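Local coordinates for tailspike protein (Acinetobacter phage vB_ApiP_P1, PDB 6E1R) that probably recognises and cleaves the capsular polysaccharide of its Acinetobacter host during phage infection, as tailspike depolymerases do, at residues D264-W269 / E284-T289; E290-C295 / T312-V317; K437-D442 / F474-A479; G481-V486 / A513-S518. All coordinates share one frame; numbering follows the deposited sequence.

Contact 1. Residues D264-W269 / E284-T289; sequences DCMIEW and EQNLCT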
loop_
_atom_site.group_PDB
_atom_site.type_symbol
_atom_site.label_atom_id
_atom_site.label_comp_id
_atom_site.label_asym_id
_atom_site.label_seq_id
_atom_site.Cartn_x
_atom_site.Cartn_y
_atom_site.Cartn_z
ATOM N N ASP A 264 0.240 -6.602 28.608
ATOM C CA ASP A 264 0.502 -5.172 28.491
ATOM C C ASP A 264 0.389 -4.702 27.048
ATOM O O ASP A 264 0.036 -3.545 26.799
ATOM C CB ASP A 264 1.883 -4.837 29.053
ATOM C CG ASP A 264 2.997 -5.570 28.336
ATOM O OD1 ASP A 264 2.827 -6.772 28.045
ATOM O OD2 ASP A 264 4.044 -4.944 28.067
ATOM N N CYS A 265 0.679 -5.581 26.090
ATOM C CA CYS A 265 0.506 -5.266 24.682
ATOM C C CYS A 265 0.270 -6.555 23.909
ATOM O O CYS A 265 0.432 -7.659 24.434
ATOM C CB CYS A 265 1.712 -4.500 24.123
ATOM S SG CYS A 265 3.296 -5.323 24.360
HETATM N N MSE A 266 -0.130 -6.399 22.653
HETATM C CA MSE A 266 -0.406 -7.540 21.791
HETATM C C MSE A 266 0.840 -7.923 21.000
HETATM O O MSE A 266 1.197 -9.096 20.911
HETATM C CB MSE A 266 -1.566 -7.225 20.844
HETATM C CG MSE A 266 -2.141 -8.435 20.126
HETATM SE SE MSE A 266 -2.816 -9.794 21.356
HETATM C CE MSE A 266 -4.126 -10.631 20.179
ATOM N N ILE A 267 1.499 -6.917 20.432
ATOM C CA ILE A 267 2.713 -7.098 19.647
ATOM C C ILE A 267 3.815 -6.258 20.273
ATOM O O ILE A 267 3.589 -5.100 20.643
ATOM C CB ILE A 267 2.496 -6.715 18.169
ATOM C CG1 ILE A 267 1.309 -7.487 17.590
ATOM C CG2 ILE A 267 3.752 -6.985 17.355
ATOM C CD1 ILE A 267 0.943 -7.081 16.181
ATOM N N GLU A 268 5.007 -6.839 20.394
ATOM C CA GLU A 268 6.123 -6.169 21.044
ATOM C C GLU A 268 7.432 -6.602 20.403
ATOM O O GLU A 268 7.644 -7.792 20.150
ATOM C CB GLU A 268 6.156 -6.475 22.547
ATOM C CG GLU A 268 7.330 -5.850 23.283
ATOM C CD GLU A 268 7.320 -6.157 24.769
ATOM O OE1 GLU A 268 6.633 -7.117 25.174
ATOM O OE2 GLU A 268 8.002 -5.439 25.530
ATOM N N TRP A 269 8.303 -5.630 20.142
ATOM C CA TRP A 269 9.662 -5.913 19.706
ATOM C C TRP A 269 10.557 -4.751 20.110
ATOM O O TRP A 269 10.094 -3.618 20.264
ATOM C CB TRP A 269 9.747 -6.165 18.193
ATOM C CG TRP A 269 9.664 -4.937 17.336
ATOM C CD1 TRP A 269 10.707 -4.171 16.902
ATOM C CD2 TRP A 269 8.480 -4.357 16.774
ATOM N NE1 TRP A 269 10.245 -3.140 16.121
ATOM C CE2 TRP A 269 8.882 -3.231 16.026
ATOM C CE3 TRP A 269 7.120 -4.673 16.839
ATOM C CZ2 TRP A 269 7.972 -2.422 15.347
ATOM C CZ3 TRP A 269 6.217 -3.867 16.163
ATOM C CH2 TRP A 269 6.648 -2.754 15.428
ATOM N N GLU A 284 -8.865 -5.964 16.898
ATOM C CA GLU A 284 -10.104 -5.586 17.559
ATOM C C GLU A 284 -10.351 -6.468 18.774
ATOM O O GLU A 284 -9.787 -7.557 18.908
ATOM C CB GLU A 284 -11.308 -5.657 16.607
ATOM C CG GLU A 284 -11.639 -7.049 16.099
ATOM C CD GLU A 284 -12.928 -7.077 15.299
ATOM O OE1 GLU A 284 -13.929 -6.494 15.765
ATOM O OE2 GLU A 284 -12.944 -7.675 14.204
ATOM N N GLN A 285 -11.203 -5.960 19.669
ATOM C CA GLN A 285 -11.701 -6.703 20.828
ATOM C C GLN A 285 -10.581 -7.111 21.783
ATOM O O GLN A 285 -10.671 -8.140 22.456
ATOM C CB GLN A 285 -12.507 -7.929 20.390
ATOM C CG GLN A 285 -13.730 -7.588 19.555
ATOM C CD GLN A 285 -14.500 -8.816 19.116
ATOM O OE1 GLN A 285 -14.207 -9.933 19.542
ATOM N NE2 GLN A 285 -15.493 -8.616 18.258
ATOM N N ASN A 286 -9.525 -6.308 21.860
ATOM C CA ASN A 286 -8.429 -6.581 22.776
ATOM C C ASN A 286 -8.673 -5.910 24.125
ATOM O O ASN A 286 -9.492 -4.998 24.257
ATOM C CB ASN A 286 -7.100 -6.108 22.188
ATOM C CG ASN A 286 -6.763 -6.801 20.886
ATOM O OD1 ASN A 286 -6.149 -7.868 20.880
ATOM N ND2 ASN A 286 -7.160 -6.197 19.772
ATOM N N LEU A 287 -7.942 -6.378 25.132
ATOM C CA LEU A 287 -8.025 -5.857 26.492
ATOM C C LEU A 287 -6.635 -5.550 27.027
ATOM O O LEU A 287 -6.342 -5.761 28.208
ATOM C CB LEU A 287 -8.746 -6.842 27.410
ATOM C CG LEU A 287 -10.205 -7.146 27.068
ATOM C CD1 LEU A 287 -10.786 -8.151 28.047
ATOM C CD2 LEU A 287 -11.026 -5.866 27.056
ATOM N N CYS A 288 -5.755 -5.052 26.162
ATOM C CA CYS A 288 -4.388 -4.758 26.569
ATOM C C CYS A 288 -4.361 -3.616 27.576
ATOM O O CYS A 288 -5.169 -2.686 27.507
ATOM C CB CYS A 288 -3.538 -4.406 25.351
ATOM S SG CYS A 288 -3.445 -5.712 24.111
ATOM N N THR A 289 -3.422 -3.689 28.521
ATOM C CA THR A 289 -3.407 -2.724 29.614
ATOM C C THR A 289 -2.687 -1.432 29.248
ATOM O O THR A 289 -2.985 -0.384 29.830
ATOM C CB THR A 289 -2.779 -3.338 30.868
ATOM O OG1 THR A 289 -1.483 -3.864 30.561
ATOM C CG2 THR A 289 -3.665 -4.452 31.413
#

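Contact 2. Residues E290-C295 / T312-V317; sequences EALIKC and TSTPYV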
loop_
_atom_site.group_PDB
_atom_site.type_symbol
_atom_site.label_atom_id
_atom_site.label_comp_id
_atom_site.label_asym_id
_atom_site.label_seq_id
_atom_site.Cartn_x
_atom_site.Cartn_y
_atom_site.Cartn_z
ATOM N N GLU A 290 -1.730 -1.475 28.322
ATOM C CA GLU A 290 -0.962 -0.283 27.980
ATOM C C GLU A 290 -1.183 0.134 26.533
ATOM O O GLU A 290 -1.634 1.256 26.283
ATOM C CB GLU A 290 0.529 -0.508 28.253
ATOM C CG GLU A 290 0.856 -0.801 29.717
ATOM C CD GLU A 290 2.344 -0.908 29.952
ATOM O OE1 GLU A 290 3.100 -0.324 29.153
ATOM O OE2 GLU A 290 2.761 -1.587 30.914
ATOM N N ALA A 291 -0.893 -0.741 25.575
ATOM C CA ALA A 291 -1.066 -0.424 24.167
ATOM C C ALA A 291 -1.285 -1.713 23.389
ATOM O O ALA A 291 -1.106 -2.815 23.909
ATOM C CB ALA A 291 0.138 0.341 23.617
ATOM N N LEU A 292 -1.700 -1.563 22.130
ATOM C CA LEU A 292 -1.782 -2.723 21.250
ATOM C C LEU A 292 -0.410 -3.086 20.698
ATOM O O LEU A 292 -0.091 -4.271 20.549
ATOM C CB LEU A 292 -2.763 -2.460 20.108
ATOM C CG LEU A 292 -4.215 -2.167 20.490
ATOM C CD1 LEU A 292 -5.062 -2.014 19.242
ATOM C CD2 LEU A 292 -4.770 -3.259 21.391
ATOM N N ILE A 293 0.410 -2.083 20.391
ATOM C CA ILE A 293 1.754 -2.281 19.864
ATOM C C ILE A 293 2.698 -1.414 20.687
ATOM O O ILE A 293 2.664 -0.182 20.585
ATOM C CB ILE A 293 1.853 -1.927 18.373
ATOM C CG1 ILE A 293 0.866 -2.763 17.556
ATOM C CG2 ILE A 293 3.273 -2.134 17.869
ATOM C CD1 ILE A 293 0.824 -2.390 16.094
ATOM N N LYS A 294 3.536 -2.050 21.501
ATOM C CA LYS A 294 4.580 -1.375 22.266
ATOM C C LYS A 294 5.921 -1.827 21.706
ATOM O O LYS A 294 6.276 -3.005 21.818
ATOM C CB LYS A 294 4.487 -1.693 23.755
ATOM C CG LYS A 294 5.622 -1.069 24.555
ATOM C CD LYS A 294 5.760 -1.685 25.932
ATOM C CE LYS A 294 4.584 -1.342 26.805
ATOM N NZ LYS A 294 4.782 -1.823 28.205
ATOM N N CYS A 295 6.664 -0.903 21.106
ATOM C CA CYS A 295 7.878 -1.275 20.400
ATOM C C CYS A 295 8.964 -0.229 20.592
ATOM O O CYS A 295 8.695 0.975 20.573
ATOM C CB CYS A 295 7.607 -1.464 18.902
ATOM S SG CYS A 295 7.039 0.029 18.056
ATOM N N THR A 312 -11.763 -0.731 23.976
ATOM C CA THR A 312 -12.213 0.345 24.851
ATOM C C THR A 312 -11.345 0.488 26.096
ATOM O O THR A 312 -11.272 1.578 26.673
ATOM C CB THR A 312 -13.666 0.101 25.262
ATOM O OG1 THR A 312 -13.977 -1.288 25.102
ATOM C CG2 THR A 312 -14.607 0.915 24.392
ATOM N N SER A 313 -10.688 -0.586 26.526
ATOM C CA SER A 313 -9.894 -0.565 27.747
ATOM C C SER A 313 -8.402 -0.395 27.499
ATOM O O SER A 313 -7.632 -0.353 28.463
ATOM C CB SER A 313 -10.139 -1.842 28.555
ATOM O OG SER A 313 -11.521 -2.007 28.819
ATOM N N THR A 314 -7.973 -0.302 26.244
ATOM C CA THR A 314 -6.556 -0.158 25.945
ATOM C C THR A 314 -6.222 1.319 25.789
ATOM O O THR A 314 -6.849 1.999 24.967
ATOM C CB THR A 314 -6.191 -0.915 24.681
ATOM O OG1 THR A 314 -6.577 -2.286 24.821
ATOM C CG2 THR A 314 -4.693 -0.849 24.441
ATOM N N PRO A 315 -5.258 1.851 26.547
ATOM C CA PRO A 315 -4.972 3.295 26.456
ATOM C C PRO A 315 -4.523 3.743 25.077
ATOM O O PRO A 315 -5.079 4.704 24.530
ATOM C CB PRO A 315 -3.878 3.495 27.514
ATOM C CG PRO A 315 -4.104 2.399 28.493
ATOM C CD PRO A 315 -4.554 1.220 27.674
ATOM N N TYR A 316 -3.529 3.078 24.496
ATOM C CA TYR A 316 -2.956 3.513 23.235
ATOM C C TYR A 316 -3.062 2.407 22.194
ATOM O O TYR A 316 -3.157 1.222 22.522
ATOM C CB TYR A 316 -1.488 3.920 23.409
ATOM C CG TYR A 316 -1.245 4.845 24.580
ATOM C CD1 TYR A 316 -1.739 6.144 24.585
ATOM C CD2 TYR A 316 -0.506 4.422 25.678
ATOM C CE1 TYR A 316 -1.512 6.990 25.655
ATOM C CE2 TYR A 316 -0.274 5.260 26.751
ATOM C CZ TYR A 316 -0.779 6.541 26.735
ATOM O OH TYR A 316 -0.550 7.378 27.803
ATOM N N VAL A 317 -3.052 2.810 20.925
ATOM C CA VAL A 317 -2.994 1.838 19.840
ATOM C C VAL A 317 -1.554 1.414 19.585
ATOM O O VAL A 317 -1.246 0.221 19.498
ATOM C CB VAL A 317 -3.650 2.404 18.568
ATOM C CG1 VAL A 317 -3.409 1.475 17.390
ATOM C CG2 VAL A 317 -5.138 2.611 18.789
#

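Contact 3. Residues K437-D442 / F474-A479; sequences KTINRD and FGTTAA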
loop_
_atom_site.group_PDB
_atom_site.type_symbol
_atom_site.label_atom_id
_atom_site.label_comp_id
_atom_site.label_asym_id
_atom_site.label_seq_id
_atom_site.Cartn_x
_atom_site.Cartn_y
_atom_site.Cartn_z
ATOM N N LYS A 437 7.505 38.847 16.051
ATOM C CA LYS A 437 7.081 39.353 17.349
ATOM C C LYS A 437 8.304 39.627 18.207
ATOM O O LYS A 437 9.194 38.777 18.317
ATOM C CB LYS A 437 6.175 38.337 18.053
ATOM C CG LYS A 437 5.688 38.739 19.441
ATOM C CD LYS A 437 4.508 39.677 19.391
ATOM C CE LYS A 437 3.765 39.691 20.717
ATOM N NZ LYS A 437 3.233 38.343 21.061
ATOM N N THR A 438 8.352 40.817 18.802
ATOM C CA THR A 438 9.392 41.169 19.760
ATOM C C THR A 438 8.709 41.709 21.005
ATOM O O THR A 438 7.947 42.679 20.925
ATOM C CB THR A 438 10.365 42.199 19.181
ATOM O OG1 THR A 438 10.780 41.781 17.875
ATOM C CG2 THR A 438 11.591 42.320 20.072
ATOM N N ILE A 439 8.980 41.086 22.149
ATOM C CA ILE A 439 8.330 41.469 23.397
ATOM C C ILE A 439 9.359 42.057 24.351
ATOM O O ILE A 439 10.555 42.100 24.041
ATOM C CB ILE A 439 7.603 40.272 24.037
ATOM C CG1 ILE A 439 8.608 39.195 24.453
ATOM C CG2 ILE A 439 6.571 39.702 23.078
ATOM C CD1 ILE A 439 8.005 38.087 25.290
ATOM N N ASN A 440 8.891 42.516 25.513
ATOM C CA ASN A 440 9.758 43.046 26.567
ATOM C C ASN A 440 10.595 44.221 26.068
ATOM O O ASN A 440 11.770 44.362 26.414
ATOM C CB ASN A 440 10.646 41.950 27.157
ATOM C CG ASN A 440 9.843 40.790 27.712
ATOM O OD1 ASN A 440 8.667 40.940 28.045
ATOM N ND2 ASN A 440 10.474 39.626 27.811
ATOM N N ARG A 441 9.989 45.068 25.239
ATOM C CA ARG A 441 10.627 46.305 24.797
ATOM C C ARG A 441 10.403 47.359 25.871
ATOM O O ARG A 441 9.359 48.014 25.913
ATOM C CB ARG A 441 10.078 46.746 23.445
ATOM C CG ARG A 441 10.188 45.697 22.340
ATOM C CD ARG A 441 11.642 45.389 21.984
ATOM N NE ARG A 441 12.264 44.447 22.913
ATOM C CZ ARG A 441 13.548 44.108 22.889
ATOM N NH1 ARG A 441 14.360 44.631 21.979
ATOM N NH2 ARG A 441 14.023 43.248 23.779
ATOM N N ASP A 442 11.385 47.513 26.755
ATOM C CA ASP A 442 11.268 48.390 27.913
ATOM C C ASP A 442 11.857 49.755 27.579
ATOM O O ASP A 442 13.018 49.855 27.168
ATOM C CB ASP A 442 11.971 47.773 29.120
ATOM C CG ASP A 442 11.501 46.359 29.404
ATOM O OD1 ASP A 442 10.302 46.080 29.196
ATOM O OD2 ASP A 442 12.329 45.526 29.829
ATOM N N PHE A 474 0.946 48.221 24.316
ATOM C CA PHE A 474 1.411 48.294 25.693
ATOM C C PHE A 474 1.298 46.919 26.337
ATOM O O PHE A 474 0.237 46.288 26.283
ATOM C CB PHE A 474 0.601 49.322 26.483
ATOM C CG PHE A 474 1.083 49.526 27.887
ATOM C CD1 PHE A 474 2.384 49.933 28.137
ATOM C CD2 PHE A 474 0.235 49.319 28.961
ATOM C CE1 PHE A 474 2.829 50.126 29.431
ATOM C CE2 PHE A 474 0.674 49.510 30.257
ATOM C CZ PHE A 474 1.972 49.915 30.492
ATOM N N GLY A 475 2.388 46.460 26.943
ATOM C CA GLY A 475 2.410 45.134 27.528
ATOM C C GLY A 475 3.046 44.104 26.619
ATOM O O GLY A 475 3.988 44.413 25.883
ATOM N N THR A 476 2.537 42.875 26.658
ATOM C CA THR A 476 3.097 41.777 25.880
ATOM C C THR A 476 2.130 41.252 24.830
ATOM O O THR A 476 2.504 41.125 23.659
ATOM C CB THR A 476 3.525 40.633 26.814
ATOM O OG1 THR A 476 4.434 41.135 27.801
ATOM C CG2 THR A 476 4.207 39.530 26.025
ATOM N N THR A 477 0.891 40.952 25.213
ATOM C CA THR A 477 -0.099 40.379 24.311
ATOM C C THR A 477 -1.335 41.264 24.293
ATOM O O THR A 477 -1.813 41.691 25.349
ATOM C CB THR A 477 -0.470 38.953 24.733
ATOM O OG1 THR A 477 0.684 38.108 24.636
ATOM C CG2 THR A 477 -1.574 38.397 23.844
ATOM N N ALA A 478 -1.841 41.543 23.094
ATOM C CA ALA A 478 -2.989 42.425 22.949
ATOM C C ALA A 478 -4.242 41.792 23.544
ATOM O O ALA A 478 -4.438 40.574 23.498
ATOM C CB ALA A 478 -3.222 42.759 21.476
ATOM N N ALA A 479 -5.094 42.642 24.108
ATOM C CA ALA A 479 -6.371 42.224 24.664
ATOM C C ALA A 479 -7.369 43.357 24.458
ATOM O O ALA A 479 -7.084 44.338 23.764
ATOM C CB ALA A 479 -6.221 41.838 26.141
HETATM O O HOH W 1 3.004 37.021 23.366
HETATM O O HOH W 2 6.312 42.894 26.193
#

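Contact 4. Residues G481-V486 / A513-S518; sequences GTNSAV and AASHPS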
loop_
_atom_site.group_PDB
_atom_site.type_symbol
_atom_site.label_atom_id
_atom_site.label_comp_id
_atom_site.label_asym_id
_atom_site.label_seq_id
_atom_site.Cartn_x
_atom_site.Cartn_y
_atom_site.Cartn_z
ATOM N N GLY A 481 -9.085 46.650 25.041
ATOM C CA GLY A 481 -8.681 47.905 25.639
ATOM C C GLY A 481 -7.192 48.157 25.690
ATOM O O GLY A 481 -6.763 49.102 26.362
ATOM N N THR A 482 -6.387 47.349 25.004
ATOM C CA THR A 482 -4.943 47.543 25.000
ATOM C C THR A 482 -4.579 48.721 24.105
ATOM O O THR A 482 -5.050 48.815 22.966
ATOM C CB THR A 482 -4.233 46.276 24.520
ATOM O OG1 THR A 482 -4.466 45.213 25.453
ATOM C CG2 THR A 482 -2.734 46.514 24.397
ATOM N N ASN A 483 -3.747 49.623 24.624
ATOM C CA ASN A 483 -3.270 50.745 23.826
ATOM C C ASN A 483 -2.486 50.234 22.624
ATOM O O ASN A 483 -1.534 49.461 22.772
ATOM C CB ASN A 483 -2.398 51.669 24.675
ATOM C CG ASN A 483 -3.182 52.372 25.764
ATOM O OD1 ASN A 483 -4.403 52.509 25.676
ATOM N ND2 ASN A 483 -2.483 52.828 26.795
ATOM N N SER A 484 -2.890 50.665 21.432
ATOM C CA SER A 484 -2.335 50.145 20.192
ATOM C C SER A 484 -1.994 51.288 19.247
ATOM O O SER A 484 -2.593 52.365 19.301
ATOM C CB SER A 484 -3.311 49.177 19.506
ATOM O OG SER A 484 -2.828 48.778 18.235
ATOM N N ALA A 485 -1.014 51.037 18.382
ATOM C CA ALA A 485 -0.621 51.984 17.350
ATOM C C ALA A 485 -0.035 51.212 16.180
ATOM O O ALA A 485 0.667 50.217 16.374
ATOM C CB ALA A 485 0.393 53.006 17.876
ATOM N N VAL A 486 -0.328 51.673 14.967
ATOM C CA VAL A 486 0.141 51.034 13.745
ATOM C C VAL A 486 0.998 52.030 12.976
ATOM O O VAL A 486 0.712 53.233 12.965
ATOM C CB VAL A 486 -1.025 50.517 12.874
ATOM C CG1 VAL A 486 -1.790 49.436 13.613
ATOM C CG2 VAL A 486 -1.952 51.652 12.482
ATOM N N ALA A 513 0.332 59.855 27.126
ATOM C CA ALA A 513 0.488 59.145 28.385
ATOM C C ALA A 513 1.645 58.162 28.262
ATOM O O ALA A 513 2.138 57.881 27.167
ATOM C CB ALA A 513 -0.801 58.414 28.783
ATOM N N ALA A 514 2.084 57.644 29.411
ATOM C CA ALA A 514 3.219 56.726 29.421
ATOM C C ALA A 514 2.876 55.403 28.748
ATOM O O ALA A 514 3.730 54.795 28.091
ATOM C CB ALA A 514 3.693 56.494 30.854
ATOM N N SER A 515 1.636 54.941 28.896
ATOM C CA SER A 515 1.214 53.649 28.371
ATOM C C SER A 515 0.863 53.683 26.887
ATOM O O SER A 515 0.372 52.677 26.363
ATOM C CB SER A 515 0.018 53.129 29.173
ATOM O OG SER A 515 -1.082 54.020 29.084
ATOM N N HIS A 516 1.098 54.799 26.199
ATOM C CA HIS A 516 0.758 54.872 24.780
ATOM C C HIS A 516 1.911 54.340 23.939
ATOM O O HIS A 516 3.062 54.738 24.156
ATOM C CB HIS A 516 0.440 56.304 24.372
ATOM C CG HIS A 516 -0.791 56.859 25.019
ATOM N ND1 HIS A 516 -1.313 58.092 24.691
ATOM C CD2 HIS A 516 -1.607 56.346 25.971
ATOM C CE1 HIS A 516 -2.395 58.316 25.415
ATOM N NE2 HIS A 516 -2.595 57.272 26.199
ATOM N N PRO A 517 1.651 53.448 22.980
ATOM C CA PRO A 517 2.733 52.884 22.142
ATOM C C PRO A 517 3.167 53.836 21.033
ATOM O O PRO A 517 2.993 53.589 19.834
ATOM C CB PRO A 517 2.092 51.602 21.604
ATOM C CG PRO A 517 0.643 51.944 21.502
ATOM C CD PRO A 517 0.340 52.858 22.661
ATOM N N SER A 518 3.762 54.956 21.435
ATOM C CA SER A 518 4.146 56.024 20.518
ATOM C C SER A 518 5.652 55.981 20.294
ATOM O O SER A 518 6.428 56.131 21.245
ATOM C CB SER A 518 3.722 57.382 21.071
ATOM O OG SER A 518 2.365 57.358 21.477
#

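Contact 1. Residues D264-W269 / E284-T289
The thiol of Cys-288 is laid against the backbone between Cys-265 and Met-266, and with Met-266 it forms the buried part of the contact. Its SG sits 3.7 Å from Met-266 N and 4.1 Å from Met-266 CB, in van der Waals contact and without a hydrogen bond. On the same buried side Met-266, present as selenomethionine, has CG anti to the backbone N (chi1 -167°). Its chain then bends at chi2 and crosses the side chain of Asn-286 at about a right angle, with CE 3.5 Å from Asn-286 OD1. That approach adds packing, while the amide is held by the preceding coil: OD1 accepts from Gly-261 N and ND2 donates to Phe-258 O, so both polar ends of this buried group are satisfied.

Toward solvent the contact thins out. Thr-289 is exposed, and its side chain approaches through OG1, 3.2 Å from Asp-264 CA. The Asp-264 carboxylate is engaged elsewhere, in salt bridges from OD1 to Lys-235 and from OD2 to Lys-294. No hydrogen bond links the two segments, whose touching parts run 153° apart; the backbone of 264-267 pairs instead with Glu-290, Ala-291 and Leu-292. A loop returning beside the start of strand 267-270, before the chain enters the neighbouring strand 293-297, is characteristic of a corner between successive coils of a parallel beta-helix.

Contact 2. Residues E290-C295 / T312-V317
Glu-290 O receives the backbone N-H of Tyr-316 at 3.2 Å, the first of a run of main-chain bonds that joins these two coils. Next in line, Leu-292 N donates to Tyr-316 O and, weakly, also to Val-317 O. That second carbonyl is shared, since Ile-293 N reaches Val-317 O at 3.0 Å with an N-H...O angle of 136°. Between these bonds the CA-H of Ala-291 faces Tyr-316 O.

Side chains fill in around this backbone. Ala-291 CB meets Tyr-316 CB at 3.9 Å, one small group alongside the root of a larger one. Thr-314 has CG2 anti to the backbone N, and this methyl lies 3.7 Å from Ala-291 CA and 3.9 Å from Leu-292 CD2, the Thr-314 and Leu-292 side chains crossing at about a right angle. Its hydroxyl is directed to Cys-288 O. Pro-315 CB rests over one face of the Tyr-316 ring, toward the rim.

Farther out, Ile-293 continues the pairing with Lys-319, Val-317 packs on Ile-347, and Tyr-316 touches Ala-346 and Lys-349 of the following strand. The polar links across the contact are all main-chain to main-chain and bent, so they probably share the work with apolar packing, such as Leu-292 CD1 on Val-317 CG1 (4.3 Å).

Contact 3. Residues K437-D442 / F474-A479
Asn-440 and the 474-479 loop are joined through one water that three groups grip. It accepts from Asn-440 N at 2.7 Å, donates to Gly-475 O at 2.8 Å, and is also bonded to Thr-476 OG1 at 3.0 Å. With chi1 -55°, Thr-476 OG1 lies beside its own backbone N, while CG2 is anti to that N and turns to Ile-439. The methyls Ile-439 CG2 and Thr-476 CG2 meet at 3.8 Å, the apolar part of the contact.

A second water extends the bridge. Lys-437 reaches over, its CE 3.5 Å from Thr-476 O. A bend at chi4 (-61°) sets its NZ, which donates to the water at 2.7 Å, and the same water is bonded to Thr-477 OG1. No direct hydrogen bond crosses between the segments, so water carries the polar side of this surface contact.

On the far side Arg-441 NE donates to Ile-439 O from above the carbonyl plane. Farther along the loop, Ala-479 bonds to Ser-463 of the second subunit. Segment 474-479 opens the connection between strands 465-474 and 484-494, so the contact is that of a beta-hairpin loop leaning toward the strand outermost in this chain's antiparallel sheet, with strand 539-548 lying between 435-443 and 465-474 in the C-terminal domain.

Contact 4. Residues G481-V486 / A513-S518
Asn-483 donates to Ser-515 O from an uncommon direction. ND2 stands above the plane of that carbonyl, 73° out of it, with a C=O...N angle of 107°. Seen from the donor the bond is regular: it is 2.9 Å from ND2 to Ser-515 O, nearly straight at 163°, and the acceptor lies in the plane of the Asn-483 amide. Ser-515 OG is also near ND2, but the angle is too poor for a hydrogen bond.

Pro-517 supplies the apolar half. Its CD lies 3.6 Å from Asn-483 CB, and its CG lies 3.5 Å from Asn-483 O and 3.8 Å from Ala-485 CB, so the ring sits against the start of strand 484-494. Pro-517 O comes 3.3 Å from Ala-485 CB and accepts from Tyr-487 OH.

The 513-518 segment contains two turns, a type I turn from Ala-513 to His-516 and an inverse gamma turn centred on Pro-517, each with a weak backbone bond; Ala-513 CB lies over one face of the His-516 ring, toward its rim. Ser-484 points away, and its OG bonds to Thr-492 OG1 of the second subunit. The loop between strands 497-507 and 519-523 thus packs by Pro-517 on the start of strand 484-494, within the C-terminal antiparallel beta domain of the trimer.

In the fold
Along the chain, contact 1 closes the 14-residue excursion between 264-269 and 284-289. Contact 2 opens at once with 290-295 and closes at 312-317. The two are in series, their centres 6 Å apart, and they touch directly, beside the starts of strands 267-270, 293-297 and 316-320, which line one face of the parallel beta-helix. The chain then leaves this body: contact 3, about 44 Å from contact 2 between centres, lies in the C-terminal domain and bridges 437-442 to 474-479. Contact 4 follows, closing the path from 481-486 to 513-518. None of the four nests or crosses. Contacts 3 and 4 touch, share the five-stranded antiparallel sheet and both reach the second subunit.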